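Local structure of tRNA (uracil(54)-C(5))-methyltransferase (Pyrococcus abyssi, 2JJQ) at residues A[409-412]-A[418-421]; A[117-122]-A[278-283]; A[138-143]-A[169-174]; A[132-137]-A[149-154]; A[34-39]-A[48-53]. The protein catalyses the S-adenosyl-L-methionine-dependent methylation of uridine 54 in tRNA at carbon 5, giving 5-methyluridine. All coordinates share one frame; numbering follows the deposited sequence.

Contact 1 of 5, residues A[409-412]-A[418-421]; sequences LDMF and VELV
Leu409 and Glu419 face each other as an antiparallel hydrogen-bonded pair. Leu409 N donates to Glu419 O at 2.7 Å, and Glu419 N returns a bond to Leu409 O at 3.0 Å. Leu409 O also takes a weak bond from Met411 N across an inverse gamma turn centred on Asp410, where the chain bends out of the ladder. The carboxylate of Asp410 is bonded to Tyr97 and forms a salt bridge with Lys104, both of helix 97-112, and its OD1 also takes a weak bond from Phe412 N.

Side-chain contacts accompany this pair. Leu409 CD1 presses on Val421 CG2 at 3.5 Å. A methyl of Val418 covers the shared carbonyl, its CG2 lying 3.5 Å from Leu409 O. Met411 runs alongside Glu419, both side chains pointing the same way, with Met411 CG 3.4 Å from Glu419 CB.

The carboxylate of Glu419 meets an aromatic ring at its rim. CG stands anti to the backbone N (chi1 -176°), and a bend at chi2 (90°) turns the acid out of line with the start of the chain. OE1 then lies near the plane of the Phe412 ring, 4.1 Å from CE2, with the ring and carboxylate planes 69° apart. Met411 CB sits over one face of the same ring, offset toward its rim.

Glu419, the predicted proton acceptor, comes within about 3 Å of the side chain of Cys387, the predicted nucleophile. The hairpin itself, with strand 419-424 inserted antiparallel between 403-409 and 381-386, is the hallmark of the class I methyltransferase sheet.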
# COMPACT_ATOMS: atom_id res chain seq x y z
N LEU A 409 1.88 7.57 10.43
CA LEU A 409 1.30 6.26 10.84
C LEU A 409 2.13 5.24 10.10
O LEU A 409 2.40 5.39 8.89
CB LEU A 409 -0.16 6.13 10.47
CG LEU A 409 -1.06 7.04 11.30
CD1 LEU A 409 -1.08 8.33 10.53
CD2 LEU A 409 -2.48 6.44 11.35
N ASP A 410 2.61 4.23 10.82
CA ASP A 410 3.34 3.17 10.15
C ASP A 410 2.36 2.26 9.38
O ASP A 410 1.93 1.20 9.86
CB ASP A 410 4.22 2.35 11.11
CG ASP A 410 5.10 1.38 10.35
OD1 ASP A 410 5.33 1.66 9.16
OD2 ASP A 410 5.47 0.30 10.86
N MET A 411 2.01 2.68 8.18
CA MET A 411 1.10 1.90 7.37
C MET A 411 1.85 0.72 6.77
O MET A 411 1.22 -0.28 6.31
CB MET A 411 0.49 2.80 6.25
CG MET A 411 -0.60 3.78 6.83
SD MET A 411 -2.18 2.93 7.18
CE MET A 411 -2.20 1.78 5.81
N PHE A 412 3.18 0.80 6.78
CA PHE A 412 3.99 -0.12 5.97
C PHE A 412 5.14 -0.76 6.78
O PHE A 412 6.33 -0.56 6.46
CB PHE A 412 4.58 0.62 4.78
CG PHE A 412 3.57 1.40 4.02
CD1 PHE A 412 2.69 0.78 3.17
CD2 PHE A 412 3.50 2.76 4.18
CE1 PHE A 412 1.71 1.51 2.44
CE2 PHE A 412 2.53 3.51 3.48
CZ PHE A 412 1.65 2.88 2.61
N VAL A 418 6.44 5.42 5.18
CA VAL A 418 5.52 5.81 6.23
C VAL A 418 4.39 6.63 5.61
O VAL A 418 4.58 7.16 4.50
CB VAL A 418 6.30 6.58 7.32
CG1 VAL A 418 6.28 8.08 7.00
CG2 VAL A 418 5.72 6.31 8.66
N GLU A 419 3.24 6.72 6.29
CA GLU A 419 2.11 7.55 5.88
C GLU A 419 1.96 8.78 6.78
O GLU A 419 1.67 8.66 7.96
CB GLU A 419 0.82 6.76 5.98
CG GLU A 419 -0.40 7.53 5.50
CD GLU A 419 -0.66 7.32 4.01
OE1 GLU A 419 0.30 6.99 3.29
OE2 GLU A 419 -1.84 7.41 3.59
N LEU A 420 2.08 9.97 6.24
CA LEU A 420 1.99 11.18 7.09
C LEU A 420 0.57 11.69 7.00
O LEU A 420 -0.08 11.55 5.94
CB LEU A 420 2.87 12.27 6.50
CG LEU A 420 4.35 12.23 6.73
CD1 LEU A 420 4.88 13.32 5.74
CD2 LEU A 420 4.53 12.68 8.19
N VAL A 421 0.09 12.35 8.06
CA VAL A 421 -1.23 12.99 8.00
C VAL A 421 -0.97 14.34 8.64
O VAL A 421 -0.61 14.43 9.83
CB VAL A 421 -2.33 12.20 8.79
CG1 VAL A 421 -3.68 12.91 8.67
CG2 VAL A 421 -2.43 10.73 8.33

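Contact 2 of 5, residues A[117-122]-A[278-283]; sequences EVVPSP and AVNLVR
A small van der Waals contact at the surface joins Val119, the last residue of edge strand 117-119, and Pro122 in the loop after it to Asn280 on helix 275-288. Only 96 Å² is buried, and the backbones stay well apart, the nearest CA atoms, those of Val119 and Asn280, being 8.7 Å from each other. The side-chain amide of Asn280 bridges the distance with its nitrogen. ND2 lies 3.9 Å from Val119 CG1 and equally far, 3.9 Å, from Pro122 CG, with Pro122 CD only slightly farther off.

Val119 holds CG1 anti to its own N (chi1 179°), which sends that methyl toward the helix. Pro122 and Asn280 approach from opposing directions, the ring presenting its CG and CD carbons to the amide nitrogen. Strand 117-119 adds an outer strand to the Rossmann-like sheet of the class I methyltransferase fold, lying parallel to 403-409, while helix 275-288 directly precedes strand 293-297 of the same sheet. The contact therefore brings a segment from early in the chain onto the catalytic domain.

Hydrogen bonds join the same parts nearby. Asn280 ND2 binds Gln277 OE1 one turn back along the helix, so the amide nitrogen has a polar partner although it faces carbon here. Gln277 NE2 in turn reaches the carbonyl O of Val119, tying the strand end to the helix a second time, and Ser121 OG is bonded to Asn274 ND2. Asn280 also touches Leu409.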
# COMPACT_ATOMS: atom_id res chain seq x y z
N GLU A 117 5.76 12.28 15.51
CA GLU A 117 5.44 11.01 16.15
C GLU A 117 5.12 9.99 15.05
O GLU A 117 4.49 10.32 14.01
CB GLU A 117 4.24 11.18 17.09
CG GLU A 117 3.64 9.86 17.57
CD GLU A 117 2.32 10.03 18.34
OE1 GLU A 117 1.81 11.17 18.48
OE2 GLU A 117 1.79 8.98 18.82
N VAL A 118 5.55 8.75 15.25
CA VAL A 118 5.21 7.64 14.35
C VAL A 118 4.33 6.61 15.10
O VAL A 118 4.80 5.95 16.06
CB VAL A 118 6.45 6.94 13.77
CG1 VAL A 118 6.02 5.88 12.76
CG2 VAL A 118 7.37 7.96 13.05
N VAL A 119 3.09 6.46 14.67
CA VAL A 119 2.18 5.50 15.34
C VAL A 119 2.45 4.09 14.84
O VAL A 119 2.41 3.87 13.62
CB VAL A 119 0.71 5.90 15.07
CG1 VAL A 119 -0.31 4.93 15.73
CG2 VAL A 119 0.49 7.39 15.44
N PRO A 120 2.74 3.15 15.77
CA PRO A 120 3.02 1.75 15.40
C PRO A 120 1.81 1.13 14.76
O PRO A 120 0.66 1.49 15.09
CB PRO A 120 3.31 1.05 16.76
CG PRO A 120 3.50 2.15 17.76
CD PRO A 120 2.75 3.35 17.23
N SER A 121 2.05 0.27 13.78
CA SER A 121 0.97 -0.59 13.28
C SER A 121 0.48 -1.51 14.42
O SER A 121 1.33 -2.03 15.20
CB SER A 121 1.46 -1.39 12.09
OG SER A 121 0.40 -2.19 11.58
N PRO A 122 -0.86 -1.63 14.60
CA PRO A 122 -1.41 -2.46 15.70
C PRO A 122 -0.94 -3.88 15.59
O PRO A 122 -0.77 -4.56 16.63
CB PRO A 122 -2.92 -2.33 15.49
CG PRO A 122 -3.10 -0.89 15.00
CD PRO A 122 -1.87 -0.68 14.08
N ALA A 278 -5.24 1.27 8.92
CA ALA A 278 -6.23 2.04 8.16
C ALA A 278 -7.27 2.57 9.15
O ALA A 278 -7.84 3.62 8.93
CB ALA A 278 -6.87 1.15 7.12
N VAL A 279 -7.58 1.79 10.19
CA VAL A 279 -8.56 2.20 11.20
C VAL A 279 -8.01 3.49 11.85
O VAL A 279 -8.75 4.47 12.02
CB VAL A 279 -8.83 1.10 12.23
CG1 VAL A 279 -9.68 1.64 13.39
CG2 VAL A 279 -9.55 -0.09 11.53
N ASN A 280 -6.74 3.47 12.24
CA ASN A 280 -6.17 4.70 12.87
C ASN A 280 -6.16 5.88 11.89
O ASN A 280 -6.38 7.02 12.29
CB ASN A 280 -4.76 4.43 13.35
CG ASN A 280 -4.74 3.54 14.57
OD1 ASN A 280 -5.75 3.42 15.30
ND2 ASN A 280 -3.59 2.94 14.83
N LEU A 281 -5.91 5.59 10.62
CA LEU A 281 -5.80 6.65 9.59
C LEU A 281 -7.14 7.35 9.38
O LEU A 281 -7.22 8.58 9.41
CB LEU A 281 -5.29 5.98 8.28
CG LEU A 281 -5.15 6.89 7.07
CD1 LEU A 281 -4.16 7.99 7.44
CD2 LEU A 281 -4.68 6.01 5.91
N VAL A 282 -8.23 6.59 9.23
CA VAL A 282 -9.55 7.25 9.04
C VAL A 282 -9.98 7.97 10.31
O VAL A 282 -10.58 9.01 10.24
CB VAL A 282 -10.67 6.31 8.53
CG1 VAL A 282 -10.28 5.75 7.17
CG2 VAL A 282 -10.94 5.12 9.49
N ARG A 283 -9.67 7.40 11.48
CA ARG A 283 -10.02 8.08 12.74
C ARG A 283 -9.24 9.39 12.82
O ARG A 283 -9.82 10.43 13.20
CB ARG A 283 -9.65 7.20 13.92
CG ARG A 283 -10.59 6.01 14.05
CD ARG A 283 -10.10 5.21 15.30
NE ARG A 283 -10.93 4.02 15.51
CZ ARG A 283 -10.66 3.14 16.48
NH1 ARG A 283 -9.59 3.35 17.28
NH2 ARG A 283 -11.44 2.07 16.63

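Contact 3 of 5, residues A[138-143]-A[169-174]; sequences DGIGFR and ERLKEF
The chain turns a corner at Ile140 and Gly141, bringing Ile140 abreast of helix 162-178 with its CA 9.0 Å from that of Lys172. Glycine on both sides of Ile140 suits this path: Gly139 and Gly141 adopt backbone angles at which a beta carbon would collide with the preceding carbonyl oxygen. The corner leads from strand 130-136, the edge of a five-stranded sheet, into strand 142-143.

Ile140 alone carries its side of the contact, and does so with its last carbon. CG1 stands anti to the carbonyl carbon (chi1 -68°), and chi2 is close to extended, so CD1 is carried out to the helix. There it settles between two consecutive residues, 3.9 Å from Leu171 CD2 and 3.9 Å from Lys172 CG. The stretched chain of Lys172 passes by the same methyl, with CE 4.2 Å from Ile140 CD1, while NZ has a long, weak ion pair with Asp155.

Leu171 also packs on Leu192 and Met195 of strand 192-199 in the five-stranded sheet. The backbone of Ile140 is held separately, its N bonded to the carboxylate of Asp153.

All the contact across these segments is between carbon atoms, with 126 Å² buried. The attachment of the corner to the helix is thus hydrophobic and without directional bonds; Lys172 contributes through its methylenes, and its ammonium group lies beyond the contact.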
# COMPACT_ATOMS: atom_id res chain seq x y z
N ASP A 138 8.80 -23.03 -11.57
CA ASP A 138 9.68 -23.29 -10.43
C ASP A 138 9.22 -22.80 -9.06
O ASP A 138 10.02 -22.66 -8.15
CB ASP A 138 11.08 -22.78 -10.73
CG ASP A 138 11.82 -23.69 -11.71
OD1 ASP A 138 11.61 -24.93 -11.62
OD2 ASP A 138 12.57 -23.18 -12.56
N GLY A 139 7.94 -22.52 -8.90
CA GLY A 139 7.45 -22.20 -7.56
C GLY A 139 6.37 -21.13 -7.57
O GLY A 139 6.12 -20.52 -8.62
N ILE A 140 5.80 -20.91 -6.39
CA ILE A 140 4.74 -19.91 -6.15
C ILE A 140 5.29 -18.90 -5.13
O ILE A 140 5.74 -19.27 -4.02
CB ILE A 140 3.46 -20.59 -5.61
CG1 ILE A 140 2.79 -21.49 -6.66
CG2 ILE A 140 2.43 -19.53 -5.08
CD1 ILE A 140 1.87 -22.56 -6.11
N GLY A 141 5.29 -17.62 -5.49
CA GLY A 141 5.79 -16.59 -4.58
C GLY A 141 6.08 -15.32 -5.35
O GLY A 141 5.21 -14.75 -5.97
N PHE A 142 7.34 -14.90 -5.37
CA PHE A 142 7.65 -13.61 -5.98
C PHE A 142 9.07 -13.60 -6.56
O PHE A 142 9.87 -14.47 -6.22
CB PHE A 142 7.45 -12.51 -4.96
CG PHE A 142 8.24 -12.71 -3.71
CD1 PHE A 142 7.71 -13.43 -2.64
CD2 PHE A 142 9.56 -12.22 -3.60
CE1 PHE A 142 8.44 -13.62 -1.47
CE2 PHE A 142 10.30 -12.42 -2.42
CZ PHE A 142 9.73 -13.12 -1.35
N ARG A 143 9.34 -12.65 -7.46
CA ARG A 143 10.65 -12.60 -8.10
C ARG A 143 11.70 -12.18 -7.09
O ARG A 143 11.48 -11.27 -6.27
CB ARG A 143 10.64 -11.69 -9.34
CG ARG A 143 9.96 -12.34 -10.55
CD ARG A 143 9.44 -11.30 -11.58
NE ARG A 143 8.96 -10.07 -10.94
CZ ARG A 143 8.00 -9.27 -11.44
NH1 ARG A 143 7.39 -9.58 -12.58
NH2 ARG A 143 7.64 -8.16 -10.77
N GLU A 169 -1.80 -23.89 -0.34
CA GLU A 169 -1.94 -25.33 -0.37
C GLU A 169 -3.09 -25.79 -1.28
O GLU A 169 -2.91 -26.74 -2.04
CB GLU A 169 -2.02 -25.89 1.04
CG GLU A 169 -3.31 -25.74 1.76
CD GLU A 169 -3.26 -26.43 3.13
OE1 GLU A 169 -2.46 -25.98 3.99
OE2 GLU A 169 -3.99 -27.43 3.33
N ARG A 170 -4.24 -25.09 -1.27
CA ARG A 170 -5.32 -25.41 -2.20
C ARG A 170 -4.90 -25.18 -3.64
O ARG A 170 -5.33 -25.86 -4.56
CB ARG A 170 -6.56 -24.58 -1.94
CG ARG A 170 -7.10 -24.59 -0.53
CD ARG A 170 -7.73 -25.86 -0.15
NE ARG A 170 -8.53 -25.65 1.08
CZ ARG A 170 -9.85 -25.53 1.05
NH1 ARG A 170 -10.47 -25.63 -0.11
NH2 ARG A 170 -10.55 -25.36 2.17
N LEU A 171 -4.09 -24.15 -3.85
CA LEU A 171 -3.74 -23.82 -5.22
C LEU A 171 -2.94 -24.99 -5.81
O LEU A 171 -3.11 -25.36 -6.97
CB LEU A 171 -2.88 -22.54 -5.27
CG LEU A 171 -2.41 -22.15 -6.68
CD1 LEU A 171 -3.52 -22.05 -7.75
CD2 LEU A 171 -1.59 -20.82 -6.59
N LYS A 172 -2.02 -25.52 -5.02
CA LYS A 172 -1.17 -26.62 -5.49
C LYS A 172 -2.04 -27.83 -5.88
O LYS A 172 -1.83 -28.45 -6.92
CB LYS A 172 -0.13 -26.97 -4.41
CG LYS A 172 0.99 -25.94 -4.38
CD LYS A 172 1.88 -26.22 -3.21
CE LYS A 172 3.05 -25.30 -3.22
NZ LYS A 172 3.73 -25.32 -1.87
N GLU A 173 -3.07 -28.12 -5.08
CA GLU A 173 -4.01 -29.23 -5.40
C GLU A 173 -4.77 -29.01 -6.69
O GLU A 173 -4.88 -29.92 -7.52
CB GLU A 173 -5.02 -29.39 -4.30
CG GLU A 173 -4.50 -30.01 -3.03
CD GLU A 173 -5.48 -29.78 -1.88
OE1 GLU A 173 -6.65 -29.43 -2.15
OE2 GLU A 173 -5.08 -29.93 -0.70
N PHE A 174 -5.28 -27.78 -6.86
CA PHE A 174 -5.97 -27.30 -8.06
C PHE A 174 -5.09 -27.48 -9.30
O PHE A 174 -5.52 -28.05 -10.32
CB PHE A 174 -6.30 -25.80 -7.87
CG PHE A 174 -7.20 -25.19 -8.92
CD1 PHE A 174 -8.31 -25.88 -9.43
CD2 PHE A 174 -6.99 -23.86 -9.34
CE1 PHE A 174 -9.14 -25.31 -10.39
CE2 PHE A 174 -7.81 -23.26 -10.29
CZ PHE A 174 -8.90 -23.99 -10.84

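Contact 4 of 5, residues A[132-137]-A[149-154]; sequences DLAITK and WKIVDI
No ring, amide or carboxylate plane takes part where Leu133, Ala134 and Thr136 meet Ile151 and Ile154; branched aliphatic groups and one hydroxyl make the whole contact. Ile151 is the central piece. Its CD1 lies 3.9 Å from Ala134 CB and 3.9 Å from Thr136 CG2, while its other branch, CG2, comes 3.7 Å from Thr136 OG1. Thr136 and Ile151 reach toward each other tip to tip. The threonine hydroxyl occupies the position between backbone N and carbonyl carbon (chi1 75°), and the oxygen is bonded to the carbonyl of Gly139, so that it has a polar partner beside the isoleucine. The chi2 of Ile151, 91°, is off a staggered value, and in this rotation CD1 lies beside both neighbours.

The segments run at 123° to each other and exchange no backbone bonds. Strand 130-136 is an edge of a five-stranded sheet, whereas 151-153 pairs with 142-143 in a separate two-stranded sheet that packs against this edge strand. Ala134 bonds through its backbone to Gly141, at the corner that leads into strand 142-143. Both segments probably belong to the central region, which contains an iron-sulfur cluster in this enzyme.

Farther along, Leu133 CD2 rests on Ile154 CD1 at 3.8 Å. The side chain of Ile154 also comes within about 4 Å of that of Cys157, a cluster ligand by similarity. Helix 162-178 adds Ile168 against Leu133 and packs Leu171 and Ile175 on Ile135, whose CB is directed away from segment 149-154.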
# COMPACT_ATOMS: atom_id res chain seq x y z
N ASP A 132 0.05 -10.55 -4.01
CA ASP A 132 -0.00 -10.97 -5.41
C ASP A 132 1.10 -12.02 -5.55
O ASP A 132 2.30 -11.70 -5.39
CB ASP A 132 0.23 -9.75 -6.33
CG ASP A 132 -0.87 -8.64 -6.14
OD1 ASP A 132 -1.28 -8.33 -5.00
OD2 ASP A 132 -1.33 -8.05 -7.14
N LEU A 133 0.70 -13.27 -5.68
CA LEU A 133 1.64 -14.37 -5.78
C LEU A 133 1.77 -14.82 -7.22
O LEU A 133 0.77 -15.11 -7.89
CB LEU A 133 1.15 -15.55 -4.93
CG LEU A 133 1.01 -15.28 -3.42
CD1 LEU A 133 0.11 -16.32 -2.78
CD2 LEU A 133 2.39 -15.29 -2.79
N ALA A 134 3.00 -14.82 -7.73
CA ALA A 134 3.25 -15.37 -9.03
C ALA A 134 3.22 -16.91 -8.99
O ALA A 134 3.68 -17.52 -8.03
CB ALA A 134 4.63 -14.84 -9.61
N ILE A 135 2.68 -17.52 -10.06
CA ILE A 135 2.50 -18.99 -10.06
C ILE A 135 3.34 -19.52 -11.22
O ILE A 135 2.98 -19.40 -12.36
CB ILE A 135 1.00 -19.36 -10.24
CG1 ILE A 135 0.14 -18.63 -9.18
CG2 ILE A 135 0.78 -20.89 -10.27
CD1 ILE A 135 -1.33 -18.65 -9.55
N THR A 136 4.50 -20.09 -10.92
CA THR A 136 5.42 -20.37 -12.01
C THR A 136 5.89 -21.82 -11.99
O THR A 136 5.66 -22.56 -11.03
CB THR A 136 6.66 -19.44 -11.95
OG1 THR A 136 7.51 -19.88 -10.88
CG2 THR A 136 6.26 -18.01 -11.62
N LYS A 137 6.53 -22.23 -13.09
CA LYS A 137 7.07 -23.58 -13.19
C LYS A 137 7.91 -23.93 -11.95
O LYS A 137 7.71 -24.97 -11.31
CB LYS A 137 7.84 -23.73 -14.51
CG LYS A 137 8.56 -25.07 -14.67
CD LYS A 137 9.13 -25.23 -16.09
CE LYS A 137 10.14 -26.37 -16.14
NZ LYS A 137 11.24 -26.13 -15.15
N TRP A 149 14.96 -12.89 -12.58
CA TRP A 149 14.62 -14.07 -13.38
C TRP A 149 14.34 -15.30 -12.54
O TRP A 149 14.09 -16.37 -13.08
CB TRP A 149 15.74 -14.39 -14.41
CG TRP A 149 17.05 -14.74 -13.78
CD1 TRP A 149 17.51 -16.00 -13.45
CD2 TRP A 149 18.08 -13.83 -13.38
NE1 TRP A 149 18.75 -15.91 -12.87
CE2 TRP A 149 19.12 -14.59 -12.82
CE3 TRP A 149 18.21 -12.44 -13.45
CZ2 TRP A 149 20.29 -14.01 -12.34
CZ3 TRP A 149 19.38 -11.86 -12.96
CH2 TRP A 149 20.40 -12.64 -12.41
N LYS A 150 14.37 -15.14 -11.23
CA LYS A 150 14.36 -16.26 -10.31
C LYS A 150 13.16 -16.07 -9.38
O LYS A 150 12.92 -14.98 -8.89
CB LYS A 150 15.68 -16.23 -9.54
CG LYS A 150 15.91 -17.32 -8.50
CD LYS A 150 17.41 -17.37 -8.14
CE LYS A 150 17.70 -18.42 -7.05
NZ LYS A 150 19.17 -18.74 -6.89
N ILE A 151 12.41 -17.14 -9.13
CA ILE A 151 11.29 -17.06 -8.20
C ILE A 151 11.72 -17.49 -6.82
O ILE A 151 12.55 -18.42 -6.67
CB ILE A 151 10.09 -17.93 -8.67
CG1 ILE A 151 8.84 -17.60 -7.87
CG2 ILE A 151 10.40 -19.43 -8.59
CD1 ILE A 151 8.01 -16.50 -8.53
N VAL A 152 11.20 -16.81 -5.81
CA VAL A 152 11.32 -17.24 -4.43
C VAL A 152 10.04 -18.04 -4.14
O VAL A 152 8.94 -17.49 -4.20
CB VAL A 152 11.40 -16.04 -3.47
CG1 VAL A 152 11.42 -16.52 -2.03
CG2 VAL A 152 12.65 -15.17 -3.76
N ASP A 153 10.16 -19.34 -3.90
CA ASP A 153 9.02 -20.18 -3.65
C ASP A 153 8.64 -20.17 -2.16
O ASP A 153 9.50 -20.30 -1.28
CB ASP A 153 9.30 -21.58 -4.19
CG ASP A 153 8.15 -22.54 -3.99
OD1 ASP A 153 6.98 -22.20 -4.27
OD2 ASP A 153 8.40 -23.69 -3.58
N ILE A 154 7.37 -19.92 -1.85
CA ILE A 154 6.94 -19.79 -0.44
C ILE A 154 5.72 -20.65 -0.16
O ILE A 154 4.96 -20.93 -1.09
CB ILE A 154 6.64 -18.34 -0.03
CG1 ILE A 154 5.38 -17.83 -0.71
CG2 ILE A 154 7.84 -17.44 -0.31
CD1 ILE A 154 5.07 -16.38 -0.39

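Contact 5 of 5, residues A[34-39]-A[48-53]; sequences GVLKGI and DEIIVE
Leu36 leaves its strand with CB directed at segment 48-53, and its CG stands anti to the backbone N (chi1 178°), prolonging that line across the gap. At the branch, CD2 does the touching. It meets Ile50 first, lying 4.0 Å from CG1 and 4.1 Å from CD1 of that residue, and it is also 4.1 Å from Val52 CG2. One methyl is thus lodged against two residues on the same side of strand 49-57, and the leucine slides past both in the opposite direction. Ile50 takes part because its CG1 sits between backbone N and carbonyl carbon (chi1 75°), which brings that branch round to the leucine.

The leucine is anchored at the first position of a type I' beta turn from Leu36 to Ile39. Leu36 N bonds to Ile39 O at 3.0 Å and Ile39 N to Leu36 O at 2.8 Å, closing a tight hairpin; Lys37 and Gly38 at its apex both have positive phi. Ile39 touches Arg62 of strand 62-69.

The contact thus lies in the TRAM-like domain between two small antiparallel sheets, one made of strands 24-28, 34-36 and 39-41, the other of 49-57 and 62-69. Ile25 of strand 24-28 packs on Ile50 from the other sheet, and Trp67 of the neighbouring strand 62-69 touches it from its own sheet.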
# COMPACT_ATOMS: atom_id res chain seq x y z
N GLY A 34 22.19 0.17 4.84
CA GLY A 34 23.22 0.53 5.82
C GLY A 34 24.28 1.45 5.19
O GLY A 34 24.62 1.28 4.02
N VAL A 35 24.76 2.43 5.97
CA VAL A 35 25.80 3.39 5.52
C VAL A 35 27.06 3.01 6.31
O VAL A 35 27.08 3.08 7.55
CB VAL A 35 25.43 4.87 5.86
CG1 VAL A 35 26.52 5.85 5.39
CG2 VAL A 35 24.04 5.27 5.32
N LEU A 36 28.06 2.57 5.55
CA LEU A 36 29.43 2.35 6.03
C LEU A 36 30.40 3.26 5.27
O LEU A 36 30.82 2.95 4.13
CB LEU A 36 29.87 0.89 5.83
CG LEU A 36 31.31 0.55 6.26
CD1 LEU A 36 31.60 0.99 7.70
CD2 LEU A 36 31.52 -0.95 6.06
N LYS A 37 30.73 4.36 5.92
CA LYS A 37 31.68 5.33 5.40
C LYS A 37 31.34 5.68 3.97
O LYS A 37 32.23 5.69 3.12
CB LYS A 37 33.13 4.79 5.46
CG LYS A 37 33.54 4.27 6.83
CD LYS A 37 34.86 3.49 6.81
CE LYS A 37 35.20 2.90 8.19
NZ LYS A 37 36.30 1.89 8.05
N GLY A 38 30.07 5.96 3.67
CA GLY A 38 29.73 6.17 2.24
C GLY A 38 29.87 5.02 1.21
O GLY A 38 30.06 5.27 0.03
N ILE A 39 29.83 3.77 1.64
CA ILE A 39 29.40 2.66 0.78
C ILE A 39 28.01 2.26 1.33
O ILE A 39 27.77 2.47 2.53
CB ILE A 39 30.38 1.48 0.89
CG1 ILE A 39 31.76 1.89 0.33
CG2 ILE A 39 29.79 0.20 0.24
CD1 ILE A 39 32.82 0.77 0.37
N ASP A 48 25.98 -3.52 13.10
CA ASP A 48 26.58 -4.69 12.42
C ASP A 48 28.06 -4.46 12.16
O ASP A 48 28.45 -3.39 11.73
CB ASP A 48 25.94 -4.87 11.05
CG ASP A 48 24.63 -5.66 11.06
OD1 ASP A 48 24.23 -6.28 12.08
OD2 ASP A 48 23.99 -5.69 9.95
N GLU A 49 28.88 -5.46 12.43
CA GLU A 49 30.28 -5.35 12.12
C GLU A 49 30.42 -6.21 10.86
O GLU A 49 30.04 -7.38 10.85
CB GLU A 49 31.12 -5.85 13.31
CG GLU A 49 32.62 -5.96 13.01
CD GLU A 49 33.37 -6.75 14.08
OE1 GLU A 49 32.93 -6.73 15.26
OE2 GLU A 49 34.41 -7.38 13.74
N ILE A 50 30.85 -5.59 9.77
CA ILE A 50 30.90 -6.32 8.49
C ILE A 50 32.27 -6.19 7.77
O ILE A 50 33.07 -5.31 8.07
CB ILE A 50 29.74 -5.88 7.53
CG1 ILE A 50 30.00 -4.51 6.92
CG2 ILE A 50 28.36 -5.86 8.28
CD1 ILE A 50 29.28 -4.36 5.60
N ILE A 51 32.52 -7.10 6.84
CA ILE A 51 33.62 -6.93 5.88
C ILE A 51 33.00 -6.88 4.50
O ILE A 51 32.22 -7.77 4.15
CB ILE A 51 34.62 -8.12 5.94
CG1 ILE A 51 35.24 -8.21 7.33
CG2 ILE A 51 35.69 -7.96 4.83
CD1 ILE A 51 35.68 -9.61 7.75
N VAL A 52 33.30 -5.84 3.72
CA VAL A 52 32.76 -5.74 2.36
C VAL A 52 33.67 -6.51 1.42
O VAL A 52 34.87 -6.18 1.31
CB VAL A 52 32.69 -4.27 1.86
CG1 VAL A 52 32.13 -4.20 0.43
CG2 VAL A 52 31.89 -3.40 2.82
N GLU A 53 33.12 -7.52 0.76
CA GLU A 53 33.90 -8.32 -0.17
C GLU A 53 33.83 -7.77 -1.59
O GLU A 53 34.85 -7.48 -2.21
CB GLU A 53 33.40 -9.77 -0.15
CG GLU A 53 33.49 -10.40 1.23
CD GLU A 53 32.55 -11.57 1.38
OE1 GLU A 53 31.43 -11.51 0.81
OE2 GLU A 53 32.93 -12.54 2.06

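From the N terminus, contact 5 comes first and closes a short loop within the TRAM-like domain, with its centre 29 to 36 Å from those of the other contacts. Contact 2 then spans the longest stretch, from strand 117-119 to helix 275-288, and encloses contacts 4 and 3. These two cross, their segments alternating along the chain, and they touch: contact 4 ties strand 151-153 to strand 130-136, and contact 3 ties the corner before 142-143 to helix 162-178, probably of the central region. Contact 1 follows in series as a hairpin near the C terminus, yet it abuts contact 2: Asp410 N probably bonds to Val119 O, joining the early edge strand to the catalytic sheet.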